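Local coordinates for CdiA-CT toxin, Conserved domain protein (PDB 4ZQU) that probably acts as a toxic endonuclease in contact-dependent growth inhibition, with a PDDEXK-like nuclease fold that is bound by its cognate immunity protein, at residues A[60-65]-A[108-113]; A[23-28]-A[35-40]; A[3-8]-A[14-19]. One frame throughout, in Å; residues are numbered along the deposited sequence.

From the N terminus, interaction 3 comes first: it closes a short loop by joining helix 3-9 to the 14-19 segment that follows it. Interaction 2 closes the next one, the hairpin of strands 26-27 and 33-39 at the edge of the mixed sheet. Interaction 1 spans the longest interval, bringing helix 53-66 beside helix 98-113. The three lie in series, with no nesting or crossing. Interactions 3 and 2 touch, Phe27 N lying 2.7 Å from Ser15 O. Interactions 2 and 1 meet where Tyr24 OH bonds to Thr65 O. Interactions 1 and 3 lie on opposite sides of the chain's centre, their nearest atoms about 10 Å apart.

Interaction 1 (A[60-65]-A[108-113]); sequences KNIDVT and IEYGKN
Helices 60-65 and 108-113 run nearly parallel, their axes 10.0 Å apart at an angle of 11°, and Ile62 lies level with Gly111, CA to CA 6.0 Å. Two branches of Ile62 rest on the glycine backbone: CG2 is 3.7 Å from Gly111 CA, and CD1 is at a similar distance. The lack of a side chain at Gly111 admits this isoleucine close to the neighbouring backbone. CD1 also meets the edge of the Tyr110 ring in its plane, whereas Ile62 CG2 approaches obliquely, 3.8 Å from Tyr110 CE2. Isoleucine and tyrosine run alongside each other, pointing in opposite senses. A trans chi1 of 171° carries the tyrosine ring across to the other helix, and its hydroxyl arrives at Asp63. There Tyr110 OH donates a very short hydrogen bond, 2.5 Å, to Asp63 OD1. The carboxylate stands almost upright to the ring, 83° between planes, and OD1 lies at the ring edge. Tyr55 and Lys59 pack on Tyr110, and Lys59 also makes a weak, long ion pair with Asp63 OD2. Ile62 and Ile108, one from each helix, both touch Val118 of strand 117-122. The contact thus combines buried apolar packing of Ile62 on Gly111 and the Tyr110 ring with a polar tie to Asp63, where the carboxylate probably polarises the phenol O-H and the bond would limit the swing of the phenol.

Interaction 2 (A[23-28]-A[35-40]); sequences TYDYFD and VSAKSL
A classic beta bulge marks the hairpin of strands 26-27 and 33-39, at the edge of the mixed sheet in this PDDEXK-like toxin domain: Asp25 and Tyr26 both face Val35. The bulge is read from one oxygen, as Val35 O accepts from Asp25 N and from Tyr26 N, each at 3.0 Å and in the carbonyl plane. Val35 N returns a bond to Tyr26 O, completing the antiparallel hydrogen-bonded pair. On the face they share, Tyr26 CB and Val35 CB are 4.0 Å apart, and both side chains pack against Val7 of helix 3-9. Before the bulge, side chains take over from backbone pairing. Ser36 donates from OG to Thr23 O at 2.6 Å, the hydroxyl sitting 31° off the plane of that carbonyl. Asn61 of helix 53-66 adds a weak hydrogen bond to the same OG. Tyr24 points away from the partner strand and bonds through its hydroxyl to Thr65 O. Asp25 reaches across to the partner strand instead: its OD2 receives Ala37 N at 2.6 Å, on the anti side of the carboxylate and 20° out of its plane.

Interaction 3 (A[3-8]-A[14-19]); sequences WEDYVG and GSRLPP
A salt-bridge network pins the segment 14-19 to the start of helix 3-9, with Arg16 meeting both successive acids, Glu4 and Asp5. The two acids meet the guanidinium differently. Asp5 comes to its edge, OD1 lying near the plane and 2.8 Å from Arg16 NH2, with the carboxylate turned 64° against the guanidinium. Glu4 lies over a face: its CG stands 3.4 Å above the plane, displaced from the centre of the group, and its CD is 3.4 Å from Arg16 NH1. The extended glutamate crosses the arginine at about a right angle, yet the two flat groups are only 21° apart. Glu4 OE2 is likewise 3.4 Å from Arg16 NH1, but well out of the guanidinium plane, so this pairing rests on charge with no N-H aimed at the oxygen. In the PDDEXK-like fold of this domain, the contact joins the N-terminal helix to the loop leading into edge strand 26-27, where Ser15 pairs by backbone bonds with Phe27, and Leu17 with Asp25 just ahead of the strand. The arginine chain leaves its backbone trans about the first bond and bends at the next two, which turns its end toward the helix. Its side chain also packs on Tyr26. Glu4 OE2 lies close to Asp25 OD1, a pairing of like charges that the neighbouring Arg16 may offset in part. The partner chain of the toxin-immunity complex also reaches here: its Ser87 packs on Arg16, and its Val91 on Pro18 and Pro19.

Interaction 1 (A[60-65]-A[108-113])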
loop_
_atom_site.group_PDB
_atom_site.type_symbol
_atom_site.label_atom_id
_atom_site.label_comp_id
_atom_site.label_asym_id
_atom_site.label_seq_id
_atom_site.Cartn_x
_atom_site.Cartn_y
_atom_site.Cartn_z
ATOM N N LYS A 60 -9.313 -3.154 -17.935
ATOM C CA LYS A 60 -8.324 -2.160 -17.553
ATOM C C LYS A 60 -8.107 -2.208 -16.047
ATOM O O LYS A 60 -6.981 -2.087 -15.567
ATOM C CB LYS A 60 -8.767 -0.766 -17.996
ATOM C CG LYS A 60 -7.911 0.372 -17.473
ATOM C CD LYS A 60 -8.071 1.612 -18.339
ATOM C CE LYS A 60 -8.700 2.753 -17.554
ATOM N NZ LYS A 60 -7.768 3.904 -17.375
ATOM N N ASN A 61 -9.191 -2.402 -15.304
ATOM C CA ASN A 61 -9.103 -2.525 -13.857
ATOM C C ASN A 61 -8.491 -3.856 -13.446
ATOM O O ASN A 61 -7.621 -3.900 -12.580
ATOM C CB ASN A 61 -10.483 -2.369 -13.219
ATOM C CG ASN A 61 -10.426 -2.367 -11.700
ATOM O OD1 ASN A 61 -10.276 -3.413 -11.069
ATOM N ND2 ASN A 61 -10.551 -1.187 -11.106
ATOM N N ILE A 62 -8.953 -4.936 -14.073
ATOM C CA ILE A 62 -8.470 -6.284 -13.778
ATOM C C ILE A 62 -6.955 -6.400 -13.901
ATOM O O ILE A 62 -6.295 -6.970 -13.032
ATOM C CB ILE A 62 -9.118 -7.324 -14.713
ATOM C CG1 ILE A 62 -10.620 -7.409 -14.455
ATOM C CG2 ILE A 62 -8.477 -8.691 -14.525
ATOM C CD1 ILE A 62 -11.331 -8.384 -15.356
ATOM N N ASP A 63 -6.406 -5.853 -14.980
ATOM C CA ASP A 63 -4.970 -5.926 -15.223
ATOM C C ASP A 63 -4.176 -5.265 -14.100
ATOM O O ASP A 63 -3.140 -5.779 -13.687
ATOM C CB ASP A 63 -4.619 -5.280 -16.566
ATOM C CG ASP A 63 -5.180 -6.050 -17.747
ATOM O OD1 ASP A 63 -5.287 -7.292 -17.650
ATOM O OD2 ASP A 63 -5.511 -5.415 -18.772
ATOM N N VAL A 64 -4.674 -4.137 -13.605
ATOM C CA VAL A 64 -4.001 -3.401 -12.540
ATOM C C VAL A 64 -4.013 -4.187 -11.231
ATOM O O VAL A 64 -3.011 -4.239 -10.517
ATOM C CB VAL A 64 -4.651 -2.024 -12.308
ATOM C CG1 VAL A 64 -3.919 -1.265 -11.217
ATOM C CG2 VAL A 64 -4.651 -1.225 -13.594
ATOM N N THR A 65 -5.152 -4.798 -10.922
ATOM C CA THR A 65 -5.273 -5.617 -9.725
ATOM C C THR A 65 -4.318 -6.801 -9.788
ATOM O O THR A 65 -3.694 -7.164 -8.792
ATOM C CB THR A 65 -6.710 -6.145 -9.537
ATOM O OG1 THR A 65 -7.001 -7.113 -10.551
ATOM C CG2 THR A 65 -7.718 -5.016 -9.624
ATOM N N ILE A 108 -15.446 -11.128 -16.568
ATOM C CA ILE A 108 -15.499 -12.003 -15.403
ATOM C C ILE A 108 -14.599 -13.212 -15.611
ATOM O O ILE A 108 -13.818 -13.586 -14.734
ATOM C CB ILE A 108 -16.933 -12.484 -15.118
ATOM C CG1 ILE A 108 -17.789 -11.332 -14.591
ATOM C CG2 ILE A 108 -16.927 -13.636 -14.127
ATOM C CD1 ILE A 108 -19.238 -11.712 -14.355
ATOM N N GLU A 109 -14.710 -13.816 -16.788
ATOM C CA GLU A 109 -13.945 -15.014 -17.098
ATOM C C GLU A 109 -12.491 -14.666 -17.377
ATOM O O GLU A 109 -11.590 -15.433 -17.043
ATOM C CB GLU A 109 -14.560 -15.753 -18.292
ATOM C CG GLU A 109 -13.959 -17.128 -18.547
ATOM C CD GLU A 109 -14.491 -18.172 -17.585
ATOM O OE1 GLU A 109 -15.337 -17.821 -16.736
ATOM O OE2 GLU A 109 -14.068 -19.342 -17.674
ATOM N N TYR A 110 -12.269 -13.511 -17.994
ATOM C CA TYR A 110 -10.914 -13.018 -18.197
ATOM C C TYR A 110 -10.201 -12.844 -16.861
ATOM O O TYR A 110 -9.094 -13.346 -16.669
ATOM C CB TYR A 110 -10.918 -11.693 -18.961
ATOM C CG TYR A 110 -9.559 -11.033 -19.011
ATOM C CD1 TYR A 110 -8.588 -11.470 -19.900
ATOM C CD2 TYR A 110 -9.245 -9.980 -18.160
ATOM C CE1 TYR A 110 -7.340 -10.874 -19.945
ATOM C CE2 TYR A 110 -8.002 -9.382 -18.194
ATOM C CZ TYR A 110 -7.055 -9.829 -19.091
ATOM O OH TYR A 110 -5.818 -9.230 -19.127
ATOM N N GLY A 111 -10.849 -12.136 -15.941
ATOM C CA GLY A 111 -10.295 -11.898 -14.622
ATOM C C GLY A 111 -9.990 -13.179 -13.869
ATOM O O GLY A 111 -8.982 -13.266 -13.168
ATOM N N LYS A 112 -10.855 -14.178 -14.018
ATOM C CA LYS A 112 -10.722 -15.427 -13.270
ATOM C C LYS A 112 -9.447 -16.170 -13.656
ATOM O O LYS A 112 -8.750 -16.713 -12.799
ATOM C CB LYS A 112 -11.949 -16.319 -13.488
ATOM C CG LYS A 112 -11.692 -17.814 -13.312
ATOM C CD LYS A 112 -12.967 -18.644 -13.470
ATOM C CE LYS A 112 -14.211 -17.851 -13.094
ATOM N NZ LYS A 112 -15.466 -18.572 -13.444
ATOM N N ASN A 113 -9.142 -16.180 -14.947
ATOM C CA ASN A 113 -7.908 -16.778 -15.433
ATOM C C ASN A 113 -6.714 -15.849 -15.218
ATOM O O ASN A 113 -5.562 -16.260 -15.353
ATOM C CB ASN A 113 -8.043 -17.148 -16.909
ATOM C CG ASN A 113 -9.110 -18.201 -17.150
ATOM O OD1 ASN A 113 -9.151 -19.229 -16.471
ATOM N ND2 ASN A 113 -9.977 -17.954 -18.128
#

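Interaction 2 (A[23-28]-A[35-40])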
loop_
_atom_site.group_PDB
_atom_site.type_symbol
_atom_site.label_atom_id
_atom_site.label_comp_id
_atom_site.label_asym_id
_atom_site.label_seq_id
_atom_site.Cartn_x
_atom_site.Cartn_y
_atom_site.Cartn_z
ATOM N N THR A 23 -5.691 0.600 -7.538
ATOM C CA THR A 23 -7.023 0.095 -7.829
ATOM C C THR A 23 -7.669 -0.505 -6.579
ATOM O O THR A 23 -8.872 -0.760 -6.557
ATOM C CB THR A 23 -6.969 -0.957 -8.941
ATOM O OG1 THR A 23 -8.290 -1.424 -9.231
ATOM C CG2 THR A 23 -6.104 -2.125 -8.507
ATOM N N TYR A 24 -6.869 -0.717 -5.539
ATOM C CA TYR A 24 -7.352 -1.353 -4.317
ATOM C C TYR A 24 -8.034 -0.354 -3.389
ATOM O O TYR A 24 -7.450 0.665 -3.018
ATOM C CB TYR A 24 -6.203 -2.045 -3.582
ATOM C CG TYR A 24 -5.539 -3.147 -4.377
ATOM C CD1 TYR A 24 -6.248 -3.867 -5.331
ATOM C CD2 TYR A 24 -4.202 -3.459 -4.179
ATOM C CE1 TYR A 24 -5.644 -4.872 -6.063
ATOM C CE2 TYR A 24 -3.588 -4.464 -4.907
ATOM C CZ TYR A 24 -4.314 -5.166 -5.848
ATOM O OH TYR A 24 -3.711 -6.167 -6.576
ATOM N N ASP A 25 -9.272 -0.658 -3.014
ATOM C CA ASP A 25 -10.044 0.219 -2.144
ATOM C C ASP A 25 -10.091 -0.330 -0.724
ATOM O O ASP A 25 -10.093 0.426 0.245
ATOM C CB ASP A 25 -11.457 0.399 -2.700
ATOM C CG ASP A 25 -11.456 0.974 -4.106
ATOM O OD1 ASP A 25 -10.673 1.909 -4.368
ATOM O OD2 ASP A 25 -12.231 0.486 -4.953
ATOM N N TYR A 26 -10.118 -1.654 -0.609
ATOM C CA TYR A 26 -10.142 -2.308 0.693
ATOM C C TYR A 26 -9.052 -3.359 0.821
ATOM O O TYR A 26 -8.655 -3.986 -0.160
ATOM C CB TYR A 26 -11.503 -2.949 0.947
ATOM C CG TYR A 26 -12.608 -1.944 1.109
ATOM C CD1 TYR A 26 -12.887 -1.387 2.348
ATOM C CD2 TYR A 26 -13.368 -1.539 0.020
ATOM C CE1 TYR A 26 -13.891 -0.458 2.502
ATOM C CE2 TYR A 26 -14.377 -0.611 0.164
ATOM C CZ TYR A 26 -14.632 -0.072 1.407
ATOM O OH TYR A 26 -15.638 0.852 1.558
ATOM N N PHE A 27 -8.576 -3.548 2.046
ATOM C CA PHE A 27 -7.564 -4.549 2.331
ATOM C C PHE A 27 -7.849 -5.198 3.675
ATOM O O PHE A 27 -7.804 -4.533 4.707
ATOM C CB PHE A 27 -6.170 -3.919 2.326
ATOM C CG PHE A 27 -5.049 -4.913 2.470
ATOM C CD1 PHE A 27 -5.089 -6.123 1.806
ATOM C CD2 PHE A 27 -3.954 -4.634 3.268
ATOM C CE1 PHE A 27 -4.058 -7.038 1.932
ATOM C CE2 PHE A 27 -2.923 -5.548 3.400
ATOM C CZ PHE A 27 -2.977 -6.748 2.730
ATOM N N ASP A 28 -8.164 -6.489 3.661
ATOM C CA ASP A 28 -8.335 -7.230 4.906
ATOM C C ASP A 28 -6.973 -7.337 5.578
ATOM O O ASP A 28 -6.116 -8.099 5.142
ATOM C CB ASP A 28 -8.940 -8.613 4.648
ATOM C CG ASP A 28 -9.385 -9.309 5.926
ATOM O OD1 ASP A 28 -8.653 -9.247 6.935
ATOM O OD2 ASP A 28 -10.470 -9.926 5.918
ATOM N N VAL A 35 -9.760 -5.929 -2.137
ATOM C CA VAL A 35 -10.994 -5.690 -2.863
ATOM C C VAL A 35 -10.926 -4.377 -3.629
ATOM O O VAL A 35 -10.571 -3.338 -3.072
ATOM C CB VAL A 35 -12.212 -5.661 -1.919
ATOM C CG1 VAL A 35 -13.473 -5.301 -2.689
ATOM C CG2 VAL A 35 -12.378 -6.997 -1.219
ATOM N N SER A 36 -11.258 -4.431 -4.914
ATOM C CA SER A 36 -11.387 -3.223 -5.716
ATOM C C SER A 36 -12.853 -2.951 -6.025
ATOM O O SER A 36 -13.519 -3.759 -6.673
ATOM C CB SER A 36 -10.591 -3.340 -7.010
ATOM O OG SER A 36 -10.698 -2.143 -7.761
ATOM N N ALA A 37 -13.350 -1.811 -5.551
ATOM C CA ALA A 37 -14.744 -1.430 -5.745
ATOM C C ALA A 37 -14.912 -0.585 -6.998
ATOM O O ALA A 37 -14.567 0.597 -7.012
ATOM C CB ALA A 37 -15.263 -0.677 -4.524
ATOM N N LYS A 38 -15.443 -1.198 -8.049
ATOM C CA LYS A 38 -15.705 -0.494 -9.298
ATOM C C LYS A 38 -17.206 -0.352 -9.512
ATOM O O LYS A 38 -17.971 -1.272 -9.227
ATOM C CB LYS A 38 -15.058 -1.227 -10.477
ATOM C CG LYS A 38 -15.237 -0.532 -11.825
ATOM C CD LYS A 38 -14.541 -1.285 -12.953
ATOM C CE LYS A 38 -14.880 -0.678 -14.309
ATOM N NZ LYS A 38 -14.424 0.735 -14.422
ATOM N N SER A 39 -17.629 0.802 -10.013
ATOM C CA SER A 39 -19.047 1.054 -10.231
ATOM C C SER A 39 -19.315 1.681 -11.591
ATOM O O SER A 39 -18.580 2.555 -12.044
ATOM C CB SER A 39 -19.604 1.959 -9.130
ATOM O OG SER A 39 -20.976 2.240 -9.350
ATOM N N LEU A 40 -20.379 1.224 -12.237
ATOM C CA LEU A 40 -20.833 1.812 -13.488
ATOM C C LEU A 40 -22.254 2.323 -13.321
ATOM O O LEU A 40 -23.162 1.542 -13.058
ATOM C CB LEU A 40 -20.771 0.787 -14.617
ATOM C CG LEU A 40 -19.374 0.292 -14.987
ATOM C CD1 LEU A 40 -19.464 -0.979 -15.806
ATOM C CD2 LEU A 40 -18.625 1.368 -15.751
#

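Interaction 3 (A[3-8]-A[14-19])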
loop_
_atom_site.group_PDB
_atom_site.type_symbol
_atom_site.label_atom_id
_atom_site.label_comp_id
_atom_site.label_asym_id
_atom_site.label_seq_id
_atom_site.Cartn_x
_atom_site.Cartn_y
_atom_site.Cartn_z
ATOM N N TRP A 3 -21.054 3.442 -3.796
ATOM C CA TRP A 3 -20.728 2.032 -3.969
ATOM C C TRP A 3 -19.505 1.627 -3.156
ATOM O O TRP A 3 -19.497 0.573 -2.523
ATOM C CB TRP A 3 -20.499 1.712 -5.450
ATOM C CG TRP A 3 -20.081 0.291 -5.702
ATOM C CD1 TRP A 3 -18.894 -0.134 -6.225
ATOM C CD2 TRP A 3 -20.847 -0.890 -5.433
ATOM N NE1 TRP A 3 -18.877 -1.505 -6.304
ATOM C CE2 TRP A 3 -20.062 -1.994 -5.824
ATOM C CE3 TRP A 3 -22.119 -1.123 -4.904
ATOM C CZ2 TRP A 3 -20.510 -3.308 -5.701
ATOM C CZ3 TRP A 3 -22.562 -2.429 -4.783
ATOM C CH2 TRP A 3 -21.758 -3.504 -5.179
ATOM N N GLU A 4 -18.482 2.476 -3.166
ATOM C CA GLU A 4 -17.235 2.188 -2.467
ATOM C C GLU A 4 -17.470 2.031 -0.969
ATOM O O GLU A 4 -16.849 1.190 -0.321
ATOM C CB GLU A 4 -16.206 3.292 -2.732
ATOM C CG GLU A 4 -14.786 2.929 -2.319
ATOM C CD GLU A 4 -13.746 3.891 -2.870
ATOM O OE1 GLU A 4 -14.134 4.906 -3.490
ATOM O OE2 GLU A 4 -12.539 3.628 -2.687
ATOM N N ASP A 5 -18.379 2.834 -0.428
ATOM C CA ASP A 5 -18.699 2.780 0.993
ATOM C C ASP A 5 -19.571 1.574 1.319
ATOM O O ASP A 5 -19.419 0.950 2.372
ATOM C CB ASP A 5 -19.391 4.071 1.429
ATOM C CG ASP A 5 -18.491 5.282 1.300
ATOM O OD1 ASP A 5 -17.822 5.634 2.294
ATOM O OD2 ASP A 5 -18.438 5.874 0.203
ATOM N N TYR A 6 -20.483 1.255 0.408
ATOM C CA TYR A 6 -21.356 0.096 0.552
ATOM C C TYR A 6 -20.550 -1.200 0.602
ATOM O O TYR A 6 -20.871 -2.118 1.359
ATOM C CB TYR A 6 -22.366 0.051 -0.595
ATOM C CG TYR A 6 -23.229 -1.186 -0.603
ATOM C CD1 TYR A 6 -24.388 -1.249 0.157
ATOM C CD2 TYR A 6 -22.886 -2.293 -1.370
ATOM C CE1 TYR A 6 -25.181 -2.379 0.153
ATOM C CE2 TYR A 6 -23.672 -3.427 -1.379
ATOM C CZ TYR A 6 -24.818 -3.465 -0.616
ATOM O OH TYR A 6 -25.607 -4.593 -0.620
ATOM N N VAL A 7 -19.504 -1.268 -0.215
ATOM C CA VAL A 7 -18.606 -2.415 -0.225
ATOM C C VAL A 7 -17.964 -2.600 1.151
ATOM O O VAL A 7 -17.742 -3.723 1.599
ATOM C CB VAL A 7 -17.512 -2.258 -1.310
ATOM C CG1 VAL A 7 -16.442 -3.333 -1.176
ATOM C CG2 VAL A 7 -18.139 -2.297 -2.698
ATOM N N GLY A 8 -17.694 -1.492 1.831
ATOM C CA GLY A 8 -17.079 -1.539 3.145
ATOM C C GLY A 8 -17.963 -2.074 4.256
ATOM O O GLY A 8 -17.464 -2.512 5.293
ATOM N N GLY A 14 -11.310 -1.194 9.478
ATOM C CA GLY A 14 -9.912 -0.892 9.228
ATOM C C GLY A 14 -9.436 -1.372 7.871
ATOM O O GLY A 14 -8.254 -1.260 7.549
ATOM N N SER A 15 -10.357 -1.900 7.072
ATOM C CA SER A 15 -10.015 -2.442 5.761
ATOM C C SER A 15 -9.838 -1.359 4.706
ATOM O O SER A 15 -9.074 -1.535 3.758
ATOM C CB SER A 15 -11.083 -3.434 5.298
ATOM O OG SER A 15 -11.065 -4.607 6.091
ATOM N N ARG A 16 -10.546 -0.246 4.870
ATOM C CA ARG A 16 -10.515 0.829 3.882
ATOM C C ARG A 16 -9.130 1.440 3.713
ATOM O O ARG A 16 -8.537 1.950 4.665
ATOM C CB ARG A 16 -11.507 1.930 4.249
ATOM C CG ARG A 16 -11.459 3.110 3.296
ATOM C CD ARG A 16 -12.181 2.801 2.001
ATOM N NE ARG A 16 -13.588 3.178 2.081
ATOM C CZ ARG A 16 -14.154 4.112 1.323
ATOM N NH1 ARG A 16 -13.436 4.755 0.414
ATOM N NH2 ARG A 16 -15.440 4.395 1.469
ATOM N N LEU A 17 -8.628 1.381 2.485
ATOM C CA LEU A 17 -7.365 2.005 2.129
ATOM C C LEU A 17 -7.576 3.481 1.820
ATOM O O LEU A 17 -8.669 3.877 1.412
ATOM C CB LEU A 17 -6.745 1.293 0.928
ATOM C CG LEU A 17 -6.262 -0.134 1.181
ATOM C CD1 LEU A 17 -6.025 -0.841 -0.136
ATOM C CD2 LEU A 17 -4.997 -0.113 2.015
ATOM N N PRO A 18 -6.533 4.304 2.021
ATOM C CA PRO A 18 -6.629 5.728 1.687
ATOM C C PRO A 18 -6.915 5.918 0.202
ATOM O O PRO A 18 -6.497 5.083 -0.601
ATOM C CB PRO A 18 -5.248 6.275 2.067
ATOM C CG PRO A 18 -4.347 5.084 2.042
ATOM C CD PRO A 18 -5.194 3.949 2.523
ATOM N N PRO A 19 -7.625 6.999 -0.155
ATOM C CA PRO A 19 -8.109 7.244 -1.517
ATOM C C PRO A 19 -7.047 7.056 -2.598
ATOM O O PRO A 19 -5.869 7.343 -2.375
ATOM C CB PRO A 19 -8.567 8.701 -1.461
ATOM C CG PRO A 19 -8.978 8.891 -0.052
ATOM C CD PRO A 19 -8.011 8.084 0.763
#